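Local coordinates for domain of Unknown Function with a Cystatin-Like Fold (Nostoc punctiforme, PDB 2RGQ), which is of unknown function but adopts the cystatin-like fold of SnoaL-like proteins in the NTF2 superfamily and assembles as three copies in the crystal, at residues 77-82 / 86-91; 9-14 / 116-121; 43-48 / 63-68; 91-96 / 100-105; 29-34 / 56-61. One frame throughout, in Å; residues are numbered along the deposited sequence.

How the interactions relate
From the N terminus, helix 6-25 is met first, and interaction 2 fastens it to strand 117-127, closing a loop of about a hundred residues that holds all four other contacts. Within it, interaction 5 joins helix 28-32 to helix 51-66, and interaction 3 joins the turn before strand 46-49 to the end of the same helix 51-66; their segments alternate, so the two loops cross, and W45 touches M61. Interactions 1 and 4 follow in series as successive hairpins, sharing L91 on strand 84-95. G68, at the end of interaction 3, probably hydrogen-bonds to R96 of interaction 4. Interaction 1 packs against interaction 2, I78 on K9 and N81 and Y82 on W118.

Interaction 1 (77-82 / 86-91); sequences IIQGNY and TMESYL
I77 with E88 and Q79 with T86 are the hydrogen-bonded pairs of two antiparallel strands whose directions differ by 170°, and I78 with M87 is the non-hydrogen-bonded pair between them, their CA atoms 4.4 Å apart. Each hydrogen-bonded pair carries two backbone bonds; that from T86 N to Q79 O measures 2.8 Å. On the face of I78 and selenomethionine M87, I78 CG1 rests 3.7 Å from M87 CG, while the selenium end leads away. Helix 6-25 lies on this face, with I12 and M13 touching I78 and A16 touching M87. The strands form the hairpin 69-80/84-95 at one margin of the chain's curved sheet, part of the cystatin-like fold. The other face is polar around Q79. With CG between its backbone N and carbonyl carbon (chi1 53°) and a bend at chi2, Q79 carries its amide across to strand 84-95. There Q79 NE2 donates in the amide plane to T86 OG1 at 2.5 Å and also points to E88 OE2, a contact of 2.4 Å too short to be taken literally. Amide and carboxylate are nearly coplanar, 15° apart. Water 1 bridges T86 OG1 and Q79 O. In the second subunit, E14 accepts from I78 N and R18 packs on I77.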
# COMPACT_ATOMS: atom_id res chain seq x y z
N ILE B 77 1.58 -5.44 9.02
CA ILE B 77 1.03 -5.82 10.31
C ILE B 77 2.21 -5.69 11.27
O ILE B 77 3.26 -6.33 11.07
CB ILE B 77 0.47 -7.22 10.36
CG1 ILE B 77 -0.63 -7.40 9.27
CG2 ILE B 77 -0.04 -7.54 11.80
CD1 ILE B 77 -1.19 -8.80 9.25
N ILE B 78 2.01 -4.90 12.31
CA ILE B 78 3.05 -4.59 13.28
C ILE B 78 2.62 -4.96 14.68
O ILE B 78 1.52 -4.61 15.10
CB ILE B 78 3.43 -3.07 13.22
CG1 ILE B 78 3.96 -2.67 11.83
CG2 ILE B 78 4.44 -2.71 14.37
CD1 ILE B 78 4.00 -1.14 11.64
N GLN B 79 3.49 -5.65 15.40
CA GLN B 79 3.23 -5.96 16.83
C GLN B 79 4.49 -5.73 17.66
O GLN B 79 5.60 -5.90 17.20
CB GLN B 79 2.63 -7.34 17.06
CG GLN B 79 3.34 -8.54 16.49
CD GLN B 79 3.20 -8.70 14.96
OE1 GLN B 79 2.10 -8.57 14.37
NE2 GLN B 79 4.31 -9.02 14.32
N GLY B 80 4.29 -5.30 18.89
CA GLY B 80 5.40 -5.02 19.77
C GLY B 80 5.03 -4.02 20.83
O GLY B 80 3.87 -3.91 21.21
N ASN B 81 6.04 -3.30 21.32
CA ASN B 81 5.87 -2.31 22.36
C ASN B 81 6.60 -1.03 21.92
O ASN B 81 6.99 -0.90 20.73
CB ASN B 81 6.33 -2.90 23.71
CG ASN B 81 7.84 -3.10 23.80
OD1 ASN B 81 8.56 -2.75 22.89
ND2 ASN B 81 8.32 -3.63 24.94
N TYR B 82 6.87 -0.14 22.88
CA TYR B 82 7.47 1.16 22.50
C TYR B 82 8.90 1.14 21.96
O TYR B 82 9.34 2.14 21.36
CB TYR B 82 7.42 2.14 23.67
CG TYR B 82 8.61 2.03 24.61
CD1 TYR B 82 8.74 0.94 25.44
CD2 TYR B 82 9.59 3.02 24.66
CE1 TYR B 82 9.83 0.84 26.32
CE2 TYR B 82 10.68 2.97 25.54
CZ TYR B 82 10.81 1.85 26.36
OH TYR B 82 11.88 1.76 27.22
N THR B 86 7.93 -6.18 15.61
CA THR B 86 8.08 -7.00 14.44
C THR B 86 7.03 -6.54 13.45
O THR B 86 5.94 -6.14 13.86
CB THR B 86 7.94 -8.51 14.75
OG1 THR B 86 6.64 -8.76 15.30
CG2 THR B 86 8.99 -8.95 15.73
N MSE B 87 7.40 -6.48 12.19
CA MSE B 87 6.50 -6.14 11.10
C MSE B 87 6.51 -7.26 10.09
O MSE B 87 7.58 -7.80 9.81
CB MSE B 87 6.95 -4.84 10.42
CG MSE B 87 6.01 -4.43 9.30
SE MSE B 87 6.35 -2.66 8.63
CE MSE B 87 8.14 -2.74 8.10
N GLU B 88 5.33 -7.61 9.54
CA GLU B 88 5.20 -8.55 8.42
C GLU B 88 4.56 -7.74 7.31
O GLU B 88 3.69 -6.92 7.56
CB GLU B 88 4.38 -9.79 8.76
CG GLU B 88 4.86 -10.52 9.98
CD GLU B 88 4.33 -9.93 11.29
OE1 GLU B 88 3.10 -9.73 11.45
OE2 GLU B 88 5.15 -9.66 12.20
N SER B 89 4.96 -7.97 6.07
CA SER B 89 4.43 -7.20 4.98
C SER B 89 4.69 -7.93 3.68
O SER B 89 5.38 -8.95 3.67
CB SER B 89 5.08 -5.82 4.93
OG SER B 89 6.46 -5.87 4.54
N TYR B 90 4.15 -7.38 2.60
CA TYR B 90 4.42 -7.88 1.28
C TYR B 90 5.27 -6.91 0.52
O TYR B 90 5.16 -5.73 0.72
CB TYR B 90 3.13 -8.05 0.49
CG TYR B 90 2.28 -9.23 0.84
CD1 TYR B 90 2.72 -10.25 1.69
CD2 TYR B 90 1.05 -9.38 0.23
CE1 TYR B 90 1.95 -11.38 1.90
CE2 TYR B 90 0.28 -10.50 0.43
CZ TYR B 90 0.72 -11.48 1.29
OH TYR B 90 -0.02 -12.60 1.52
N LEU B 91 6.03 -7.48 -0.42
CA LEU B 91 6.85 -6.74 -1.35
C LEU B 91 6.42 -7.20 -2.72
O LEU B 91 6.32 -8.41 -2.97
CB LEU B 91 8.33 -7.03 -1.14
CG LEU B 91 9.35 -6.36 -2.08
CD1 LEU B 91 9.23 -4.87 -2.00
CD2 LEU B 91 10.78 -6.84 -1.74
O HOH W 1 6.90 -8.72 18.23

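Interaction 2 (9-14 / 116-121)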
# COMPACT_ATOMS: atom_id res chain seq x y z
N LYS B 9 4.03 3.03 14.87
CA LYS B 9 3.63 2.20 13.72
C LYS B 9 3.91 2.87 12.37
O LYS B 9 4.44 2.25 11.46
CB LYS B 9 2.15 1.80 13.85
CG LYS B 9 1.90 0.78 15.03
CD LYS B 9 0.55 0.07 14.83
CE LYS B 9 0.43 -1.19 15.68
NZ LYS B 9 -0.76 -1.99 15.24
N LEU B 10 3.51 4.14 12.26
CA LEU B 10 3.74 4.91 11.02
C LEU B 10 5.24 5.03 10.72
O LEU B 10 5.66 4.83 9.56
CB LEU B 10 3.05 6.25 11.09
CG LEU B 10 1.54 6.26 11.10
CD1 LEU B 10 1.03 7.60 11.53
CD2 LEU B 10 0.97 5.93 9.70
N GLU B 11 6.04 5.30 11.74
CA GLU B 11 7.52 5.36 11.60
C GLU B 11 8.10 4.01 11.18
O GLU B 11 9.00 3.93 10.34
CB GLU B 11 8.21 5.87 12.89
CG GLU B 11 9.66 6.36 12.65
CD GLU B 11 10.38 6.84 13.91
OE1 GLU B 11 9.67 7.38 14.78
OE2 GLU B 11 11.63 6.66 14.03
N ILE B 12 7.59 2.93 11.76
CA ILE B 12 8.08 1.59 11.37
C ILE B 12 7.71 1.27 9.91
O ILE B 12 8.53 0.72 9.17
CB ILE B 12 7.55 0.51 12.35
CG1 ILE B 12 8.15 0.68 13.75
CG2 ILE B 12 7.79 -0.90 11.87
CD1 ILE B 12 7.33 -0.00 14.84
N MSE B 13 6.49 1.60 9.51
CA MSE B 13 6.07 1.42 8.13
C MSE B 13 6.97 2.25 7.20
O MSE B 13 7.31 1.80 6.12
CB MSE B 13 4.59 1.76 7.94
CG MSE B 13 3.69 0.63 8.41
SE MSE B 13 1.89 1.10 8.01
CE MSE B 13 1.69 2.19 9.40
N GLU B 14 7.31 3.47 7.62
CA GLU B 14 8.25 4.33 6.85
C GLU B 14 9.64 3.73 6.67
O GLU B 14 10.30 3.98 5.66
CB GLU B 14 8.32 5.74 7.43
CG GLU B 14 7.16 6.60 7.00
CD GLU B 14 7.30 8.06 7.45
OE1 GLU B 14 8.42 8.45 7.88
OE2 GLU B 14 6.29 8.82 7.35
N GLY B 116 15.75 7.04 20.50
CA GLY B 116 14.50 7.64 20.11
C GLY B 116 13.98 7.49 18.70
O GLY B 116 12.95 8.09 18.38
N LYS B 117 14.67 6.69 17.88
CA LYS B 117 14.31 6.47 16.50
C LYS B 117 14.23 5.00 16.19
O LYS B 117 15.07 4.24 16.68
CB LYS B 117 15.40 7.10 15.64
CG LYS B 117 15.19 7.00 14.15
CD LYS B 117 16.06 8.06 13.47
CE LYS B 117 16.10 7.87 11.96
NZ LYS B 117 14.77 7.95 11.31
N TRP B 118 13.31 4.63 15.28
CA TRP B 118 13.17 3.22 14.89
C TRP B 118 14.15 2.89 13.78
O TRP B 118 14.40 3.70 12.85
CB TRP B 118 11.77 2.87 14.42
CG TRP B 118 10.76 2.90 15.48
CD1 TRP B 118 9.96 3.94 15.80
CD2 TRP B 118 10.44 1.84 16.38
NE1 TRP B 118 9.11 3.59 16.82
CE2 TRP B 118 9.40 2.31 17.22
CE3 TRP B 118 10.94 0.56 16.58
CZ2 TRP B 118 8.84 1.52 18.25
CZ3 TRP B 118 10.38 -0.25 17.60
CH2 TRP B 118 9.34 0.25 18.42
N TYR B 119 14.71 1.69 13.90
CA TYR B 119 15.64 1.12 12.94
C TYR B 119 15.39 -0.34 12.66
O TYR B 119 14.88 -1.06 13.51
CB TYR B 119 17.07 1.15 13.52
CG TYR B 119 17.60 2.51 13.73
CD1 TYR B 119 18.22 3.21 12.68
CD2 TYR B 119 17.47 3.14 14.95
CE1 TYR B 119 18.71 4.49 12.88
CE2 TYR B 119 17.95 4.43 15.16
CZ TYR B 119 18.58 5.09 14.13
OH TYR B 119 19.01 6.37 14.38
N LEU B 120 15.72 -0.77 11.45
CA LEU B 120 15.73 -2.18 11.11
C LEU B 120 16.88 -2.94 11.83
O LEU B 120 18.08 -2.58 11.68
CB LEU B 120 15.92 -2.35 9.59
CG LEU B 120 14.75 -1.92 8.68
CD1 LEU B 120 15.23 -1.92 7.22
CD2 LEU B 120 13.55 -2.84 8.84
N ILE B 121 16.53 -3.96 12.61
CA ILE B 121 17.53 -4.87 13.20
C ILE B 121 17.76 -6.06 12.27
O ILE B 121 18.90 -6.52 12.08
CB ILE B 121 17.08 -5.41 14.59
CG1 ILE B 121 16.91 -4.24 15.58
CG2 ILE B 121 18.07 -6.53 15.09
CD1 ILE B 121 18.18 -3.39 15.82
O HOH W 2 12.95 5.68 11.82
O HOH W 3 10.50 7.63 17.28
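E11 and I12 of helix 6-25 meet W118 of strand 117-127 in a mixed polar and apolar helix-on-sheet contact, at the concave side of the curved sheet that the long N-terminal helix lies across. Helix and strand run at 37° to each other, their axes approaching to 8.3 Å. E11 sends CG opposite its backbone N (chi1 -162°) and continues extended, which brings its carboxylate to the start of the strand. E11 OE2 takes an almost straight hydrogen bond of 2.9 Å from W118 N, the donor standing above the carboxylate plane. The same carboxylate reaches the indole edge, E11 CD lying 3.5 Å from W118 CD1 in the ring plane, with the two planes close to perpendicular. Two waters widen the grip: water 3 donates to E11 OE1 and G116 O, and water 2 lies between E11 OE2, K117 NZ and W118 O. The ammonium K117 NZ itself stays 4.3 Å from E11 OE2, too far for a salt bridge. I12 covers a face of the indole: I12 CD1 sits 3.8 Å from the centroid of the W118 six-membered ring and only 5° off its normal, a CH-pi contact, and I12 CG1 lies 3.7 Å from W118 CD2. W118 NE1 is bonded to D8, while L4 and strand 101-114, through V111 and K113, also pack on the indole; I12 continues to I78 of strand 69-80.

Interaction 3 (43-48 / 63-68); sequences GFWGIA and DTFARG
W45 and F65 meet where F65 CZ lies on the six-membered ring of the W45 indole, bridging 10.2 Å between the CA atoms of W45 and T64, the nearest in the two segments. Both side chains put CG between the backbone N and the carbonyl carbon, W45 at chi1 60° and F65 at 54°, and both start toward the opposite segment. F65 CZ lies over a face of the indole, displaced toward the rim, 3.7 Å from W45 CE3 and 3.8 Å from W45 CZ3. The planes meet at 44° with centroids 5.3 Å apart, an oblique pair. On its opposite face the W45 indole carries G43 CA, 3.6 Å above the plane, so the ring is sandwiched between its own turn and F65. At its edge stands F44 CE2, and W45 CE3 in turn lies over the rim of the F44 ring. The type I turn from G43 to G46, closed by backbone bonds in both directions between those glycines, folds W45 back over G43. F65 leaves from a wider pi-type turn at 63-66; just beyond it, R67 NH1 forms a 3.1 Å salt bridge to the anti lone pair of D63 OD1. The contact ties the tight turn between strands 39-43 and 46-49 to the last turn of helix 51-66; M61 of that helix and V127 of strand 117-127 also pack on W45, and L133 touches F65.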
# COMPACT_ATOMS: atom_id res chain seq x y z
N GLY B 43 18.19 -12.75 2.70
CA GLY B 43 17.33 -13.31 1.66
C GLY B 43 17.98 -14.62 1.19
O GLY B 43 18.97 -15.05 1.76
N PHE B 44 17.44 -15.24 0.14
CA PHE B 44 18.01 -16.49 -0.38
C PHE B 44 19.48 -16.33 -0.76
O PHE B 44 20.22 -17.28 -0.71
CB PHE B 44 17.20 -17.04 -1.59
CG PHE B 44 17.29 -16.19 -2.84
CD1 PHE B 44 18.35 -16.35 -3.74
CD2 PHE B 44 16.33 -15.25 -3.11
CE1 PHE B 44 18.44 -15.55 -4.87
CE2 PHE B 44 16.40 -14.45 -4.24
CZ PHE B 44 17.48 -14.60 -5.12
N TRP B 45 19.86 -15.12 -1.19
CA TRP B 45 21.23 -14.75 -1.63
C TRP B 45 22.31 -14.70 -0.52
O TRP B 45 23.52 -14.72 -0.81
CB TRP B 45 21.19 -13.41 -2.40
CG TRP B 45 20.69 -12.31 -1.58
CD1 TRP B 45 21.37 -11.62 -0.61
CD2 TRP B 45 19.34 -11.85 -1.54
NE1 TRP B 45 20.53 -10.74 -0.01
CE2 TRP B 45 19.28 -10.86 -0.55
CE3 TRP B 45 18.17 -12.21 -2.23
CZ2 TRP B 45 18.09 -10.18 -0.25
CZ3 TRP B 45 17.00 -11.53 -1.95
CH2 TRP B 45 16.96 -10.54 -0.97
N GLY B 46 21.88 -14.62 0.75
CA GLY B 46 22.79 -14.55 1.89
C GLY B 46 22.33 -13.47 2.87
O GLY B 46 21.19 -12.98 2.79
N ILE B 47 23.28 -13.11 3.74
CA ILE B 47 23.09 -12.16 4.82
C ILE B 47 24.13 -11.05 4.68
O ILE B 47 25.29 -11.31 4.36
CB ILE B 47 23.35 -12.84 6.19
CG1 ILE B 47 22.39 -14.01 6.43
CG2 ILE B 47 23.25 -11.82 7.31
CD1 ILE B 47 22.63 -14.81 7.70
N ALA B 48 23.71 -9.81 4.87
CA ALA B 48 24.59 -8.63 4.90
C ALA B 48 24.35 -8.05 6.28
O ALA B 48 23.18 -7.84 6.64
CB ALA B 48 24.27 -7.61 3.77
N ASP B 63 22.87 -4.80 -8.93
CA ASP B 63 23.55 -5.41 -10.06
C ASP B 63 22.95 -6.74 -10.52
O ASP B 63 23.08 -7.10 -11.70
CB ASP B 63 25.01 -5.72 -9.70
CG ASP B 63 25.86 -4.50 -9.43
OD1 ASP B 63 25.47 -3.36 -9.78
OD2 ASP B 63 26.96 -4.69 -8.87
N THR B 64 22.39 -7.51 -9.59
CA THR B 64 21.89 -8.85 -9.89
C THR B 64 20.40 -8.86 -10.24
O THR B 64 20.00 -9.55 -11.17
CB THR B 64 22.22 -9.85 -8.75
OG1 THR B 64 21.74 -9.36 -7.50
CG2 THR B 64 23.70 -10.00 -8.60
N PHE B 65 19.59 -8.09 -9.52
CA PHE B 65 18.15 -8.09 -9.80
C PHE B 65 17.33 -6.86 -9.45
O PHE B 65 16.24 -6.73 -10.00
CB PHE B 65 17.47 -9.30 -9.09
CG PHE B 65 17.75 -9.38 -7.61
CD1 PHE B 65 17.02 -8.62 -6.70
CD2 PHE B 65 18.72 -10.23 -7.12
CE1 PHE B 65 17.29 -8.70 -5.33
CE2 PHE B 65 19.00 -10.31 -5.76
CZ PHE B 65 18.29 -9.56 -4.87
N ALA B 66 17.82 -5.95 -8.61
CA ALA B 66 16.98 -4.90 -8.05
C ALA B 66 16.94 -3.56 -8.79
O ALA B 66 16.10 -2.71 -8.46
CB ALA B 66 17.35 -4.70 -6.53
N ARG B 67 17.80 -3.35 -9.78
CA ARG B 67 17.86 -2.10 -10.53
C ARG B 67 16.73 -1.93 -11.54
O ARG B 67 16.32 -2.87 -12.18
CB ARG B 67 19.23 -1.98 -11.24
CG ARG B 67 19.44 -0.74 -12.10
CD ARG B 67 20.90 -0.51 -12.49
NE ARG B 67 21.76 -0.05 -11.39
CZ ARG B 67 22.73 -0.74 -10.77
NH1 ARG B 67 23.05 -1.97 -11.10
NH2 ARG B 67 23.42 -0.15 -9.79
N GLY B 68 16.27 -0.70 -11.69
CA GLY B 68 15.27 -0.38 -12.70
C GLY B 68 13.85 -0.79 -12.41
O GLY B 68 13.05 -0.98 -13.36

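Interaction 4 (91-96 / 100-105)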
# COMPACT_ATOMS: atom_id res chain seq x y z
N LEU B 91 6.03 -7.48 -0.42
CA LEU B 91 6.85 -6.74 -1.35
C LEU B 91 6.42 -7.20 -2.72
O LEU B 91 6.32 -8.41 -2.97
CB LEU B 91 8.33 -7.03 -1.14
CG LEU B 91 9.35 -6.36 -2.08
CD1 LEU B 91 9.23 -4.87 -2.00
CD2 LEU B 91 10.78 -6.84 -1.74
N THR B 92 6.04 -6.24 -3.57
CA THR B 92 5.77 -6.53 -4.98
C THR B 92 6.69 -5.64 -5.82
O THR B 92 6.91 -4.47 -5.47
CB THR B 92 4.29 -6.35 -5.34
OG1 THR B 92 3.85 -5.07 -4.86
CG2 THR B 92 3.46 -7.47 -4.67
N VAL B 93 7.25 -6.18 -6.90
CA VAL B 93 8.23 -5.49 -7.70
C VAL B 93 7.74 -5.45 -9.15
O VAL B 93 7.31 -6.48 -9.70
CB VAL B 93 9.62 -6.18 -7.59
CG1 VAL B 93 10.74 -5.31 -8.25
CG2 VAL B 93 9.97 -6.52 -6.11
N VAL B 94 7.85 -4.29 -9.77
CA VAL B 94 7.48 -4.09 -11.16
C VAL B 94 8.60 -3.33 -11.85
O VAL B 94 9.42 -2.69 -11.18
CB VAL B 94 6.13 -3.31 -11.31
CG1 VAL B 94 5.04 -4.03 -10.53
CG2 VAL B 94 6.23 -1.86 -10.89
N ASN B 95 8.63 -3.43 -13.18
CA ASN B 95 9.64 -2.76 -13.96
C ASN B 95 9.27 -1.32 -14.23
O ASN B 95 8.15 -1.04 -14.48
CB ASN B 95 9.82 -3.47 -15.28
CG ASN B 95 10.37 -4.85 -15.11
OD1 ASN B 95 10.93 -5.16 -14.05
ND2 ASN B 95 10.27 -5.68 -16.15
N ARG B 96 10.25 -0.44 -14.21
CA ARG B 96 10.03 0.96 -14.59
C ARG B 96 10.07 1.20 -16.09
O ARG B 96 9.47 2.15 -16.57
CB ARG B 96 11.13 1.83 -14.03
CG ARG B 96 11.18 1.88 -12.54
CD ARG B 96 11.92 3.11 -12.00
NE ARG B 96 13.34 3.18 -12.33
CZ ARG B 96 14.37 2.94 -11.51
NH1 ARG B 96 14.24 2.45 -10.28
NH2 ARG B 96 15.61 3.11 -11.98
N ASN B 100 6.07 -5.09 -17.48
CA ASN B 100 6.09 -6.37 -16.82
C ASN B 100 6.30 -6.23 -15.33
O ASN B 100 6.80 -5.22 -14.82
CB ASN B 100 7.17 -7.25 -17.42
CG ASN B 100 6.89 -7.56 -18.85
OD1 ASN B 100 5.73 -7.67 -19.25
ND2 ASN B 100 7.94 -7.75 -19.63
N ARG B 101 5.96 -7.31 -14.66
CA ARG B 101 6.21 -7.52 -13.28
C ARG B 101 7.62 -8.08 -13.11
O ARG B 101 8.20 -8.66 -14.07
CB ARG B 101 5.21 -8.57 -12.72
CG ARG B 101 3.75 -8.08 -12.57
CD ARG B 101 2.83 -9.13 -11.83
NE ARG B 101 3.48 -9.36 -10.56
CZ ARG B 101 3.91 -10.53 -10.08
NH1 ARG B 101 3.56 -11.69 -10.60
NH2 ARG B 101 4.64 -10.52 -8.98
N ALA B 102 8.17 -7.97 -11.91
CA ALA B 102 9.52 -8.45 -11.59
C ALA B 102 9.61 -9.51 -10.50
O ALA B 102 10.56 -10.31 -10.51
CB ALA B 102 10.51 -7.30 -11.29
N GLY B 103 8.64 -9.54 -9.58
CA GLY B 103 8.62 -10.52 -8.53
C GLY B 103 7.84 -10.05 -7.34
O GLY B 103 7.18 -8.99 -7.39
N SER B 104 7.89 -10.86 -6.30
CA SER B 104 7.17 -10.59 -5.05
C SER B 104 7.84 -11.31 -3.90
O SER B 104 8.62 -12.22 -4.11
CB SER B 104 5.69 -10.98 -5.14
OG SER B 104 5.47 -12.38 -5.39
N ALA B 105 7.49 -10.92 -2.69
CA ALA B 105 8.07 -11.53 -1.52
C ALA B 105 7.26 -11.26 -0.29
O ALA B 105 6.45 -10.32 -0.26
CB ALA B 105 9.52 -11.04 -1.30
O HOH W 4 4.78 -7.49 -8.78
O HOH W 5 10.35 -8.80 -15.60
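V93 turns CG1 opposite its backbone N (chi1 -170°), which lays it 3.6 Å from A102 CB, while N95, with CG opposite its carbonyl carbon (chi1 -65°), brings OD1 within 3.5 Å of the same methyl, A102 CB. A102 is thus covered by two residues of the partner strand. It can face them because the register slips by one at this point: A102 and G103 both oppose V93, a classic beta bulge in the hairpin of strands 84-95 and 101-114. The bulge gathers donors on V93 O, which accepts from A102 N at 2.8 Å, from G103 N in a weak bond of 3.3 Å, and from water 4. That water also accepts from R101 NE, in the guanidinium plane. V93 N returns a bond to G103 O. G103 adopts backbone angles (phi 156°) suited to a residue without a side chain. Farther from the hairpin loop, L91 and A105 form a regular hydrogen-bonded pair with CB atoms 4.2 Å apart; at the loop end, N95 N bonds to N100 O at 3.0 Å. Water 5 joins N95 ND2 to R101 O. Strand 69-80 flanks the other edge of 84-95, its K69 touching V93 and A102 and bonding N95 OD1. R101 NH1 bonds to N100 O of the second subunit, near a potassium ion, and S104 OG to D128 beyond strand 117-127.

Interaction 5 (29-34 / 56-61)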
# COMPACT_ATOMS: atom_id res chain seq x y z
N GLU B 29 23.01 6.15 0.94
CA GLU B 29 23.02 6.75 2.30
C GLU B 29 21.67 6.69 2.99
O GLU B 29 21.61 6.36 4.17
CB GLU B 29 23.57 8.19 2.32
CG GLU B 29 24.99 8.33 1.82
CD GLU B 29 26.03 7.51 2.62
OE1 GLU B 29 26.00 7.46 3.85
OE2 GLU B 29 26.91 6.93 1.99
N ASN B 30 20.59 6.99 2.25
CA ASN B 30 19.24 6.90 2.84
C ASN B 30 18.81 5.46 3.05
O ASN B 30 18.05 5.21 3.96
CB ASN B 30 18.24 7.71 2.05
CG ASN B 30 18.37 9.20 2.39
OD1 ASN B 30 18.65 9.57 3.56
ND2 ASN B 30 18.23 10.05 1.40
N TYR B 31 19.33 4.54 2.23
CA TYR B 31 19.13 3.12 2.45
C TYR B 31 19.76 2.70 3.78
O TYR B 31 19.07 2.08 4.65
CB TYR B 31 19.74 2.32 1.30
CG TYR B 31 19.73 0.81 1.47
CD1 TYR B 31 18.62 0.04 1.10
CD2 TYR B 31 20.87 0.14 1.95
CE1 TYR B 31 18.63 -1.34 1.19
CE2 TYR B 31 20.89 -1.24 2.08
CZ TYR B 31 19.76 -2.00 1.69
OH TYR B 31 19.71 -3.38 1.77
N LEU B 32 21.02 3.06 3.96
CA LEU B 32 21.77 2.66 5.16
C LEU B 32 21.19 3.22 6.45
O LEU B 32 21.23 2.56 7.45
CB LEU B 32 23.26 3.01 5.02
CG LEU B 32 24.04 2.18 4.01
CD1 LEU B 32 25.45 2.85 3.77
CD2 LEU B 32 24.12 0.65 4.39
N ALA B 33 20.61 4.41 6.36
CA ALA B 33 19.98 5.09 7.51
C ALA B 33 18.82 4.33 8.15
O ALA B 33 18.44 4.59 9.31
CB ALA B 33 19.48 6.44 7.03
N THR B 34 18.17 3.48 7.36
CA THR B 34 17.05 2.64 7.85
C THR B 34 17.52 1.51 8.77
O THR B 34 16.72 0.98 9.53
CB THR B 34 16.22 2.01 6.69
OG1 THR B 34 16.97 0.97 6.03
CG2 THR B 34 15.76 3.10 5.70
N GLN B 56 27.81 -2.80 0.46
CA GLN B 56 28.17 -3.72 -0.64
C GLN B 56 26.97 -4.52 -1.16
O GLN B 56 26.80 -4.68 -2.37
CB GLN B 56 29.27 -4.71 -0.19
CG GLN B 56 30.62 -4.11 0.11
CD GLN B 56 31.22 -3.35 -1.08
OE1 GLN B 56 31.29 -3.85 -2.21
NE2 GLN B 56 31.64 -2.11 -0.81
N GLY B 57 26.15 -5.03 -0.24
CA GLY B 57 24.93 -5.75 -0.57
C GLY B 57 23.95 -4.94 -1.42
O GLY B 57 23.31 -5.47 -2.32
N PHE B 58 23.83 -3.66 -1.11
CA PHE B 58 23.00 -2.73 -1.82
C PHE B 58 23.36 -2.73 -3.32
O PHE B 58 22.51 -3.00 -4.17
CB PHE B 58 23.18 -1.37 -1.18
CG PHE B 58 22.38 -0.27 -1.79
CD1 PHE B 58 21.08 -0.08 -1.42
CD2 PHE B 58 22.96 0.63 -2.67
CE1 PHE B 58 20.37 0.98 -1.91
CE2 PHE B 58 22.21 1.71 -3.19
CZ PHE B 58 20.95 1.86 -2.81
N TYR B 59 24.65 -2.54 -3.62
CA TYR B 59 25.12 -2.54 -5.02
C TYR B 59 25.01 -3.92 -5.67
O TYR B 59 24.59 -4.01 -6.85
CB TYR B 59 26.54 -1.96 -5.13
CG TYR B 59 26.51 -0.50 -4.75
CD1 TYR B 59 25.82 0.41 -5.55
CD2 TYR B 59 27.11 -0.03 -3.62
CE1 TYR B 59 25.73 1.74 -5.23
CE2 TYR B 59 27.05 1.32 -3.29
CZ TYR B 59 26.33 2.20 -4.11
OH TYR B 59 26.22 3.56 -3.85
N ALA B 60 25.31 -4.98 -4.90
CA ALA B 60 25.18 -6.37 -5.35
C ALA B 60 23.75 -6.70 -5.76
O ALA B 60 23.51 -7.25 -6.82
CB ALA B 60 25.68 -7.33 -4.27
N MSE B 61 22.78 -6.30 -4.93
CA MSE B 61 21.37 -6.51 -5.28
C MSE B 61 20.97 -5.74 -6.50
O MSE B 61 20.33 -6.28 -7.37
CB MSE B 61 20.44 -6.17 -4.13
CG MSE B 61 20.61 -7.15 -3.00
SE MSE B 61 19.35 -6.79 -1.59
CE MSE B 61 19.81 -4.96 -1.11
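Y31 and F58 lie on two helices, 28-32 and 51-66, whose backbones come no nearer here than 8.2 Å between the CA atoms of this pair, leaving room for two aromatic side chains between them. Both residues point toward the facing helix, and each holds CG opposite its backbone N, Y31 at chi1 174° and F58 at -180°, which lets the two side chains pass alongside each other, running in opposite senses. The phenylalanine approaches the tyrosine ring obliquely: F58 CD1 lies 3.2 Å above the Y31 ring plane, over its centre, and 3.3 Å from Y31 CG. F58 CE1 continues down to Y31 CB at 3.5 Å. Centroids 4.5 Å apart and planes at 50° make the pair oblique. One turn along helix 51-66, selenomethionine M61 bends at chi3 and brings its methyl CE to 3.3 Å from Y31 OH, crossing the tyrosine at about a right angle. F58 and M61 thus meet Y31 at its ring and at its hydroxyl end respectively. The backbone of Y31 is tied as well: its carbonyl O accepts from T34 OG1 at 2.7 Å and from T34 N. Y59 lies beside F58, whose CD2 sits over the Y59 ring. All three touching residues are buried. F19 of helix 6-25 and F35 meet the Y31 ring, V28 packs on F58, and L41 of strand 39-43 touches both Y31 and M61, so the pair lies where the two helices meet helix 6-25 and the sheet.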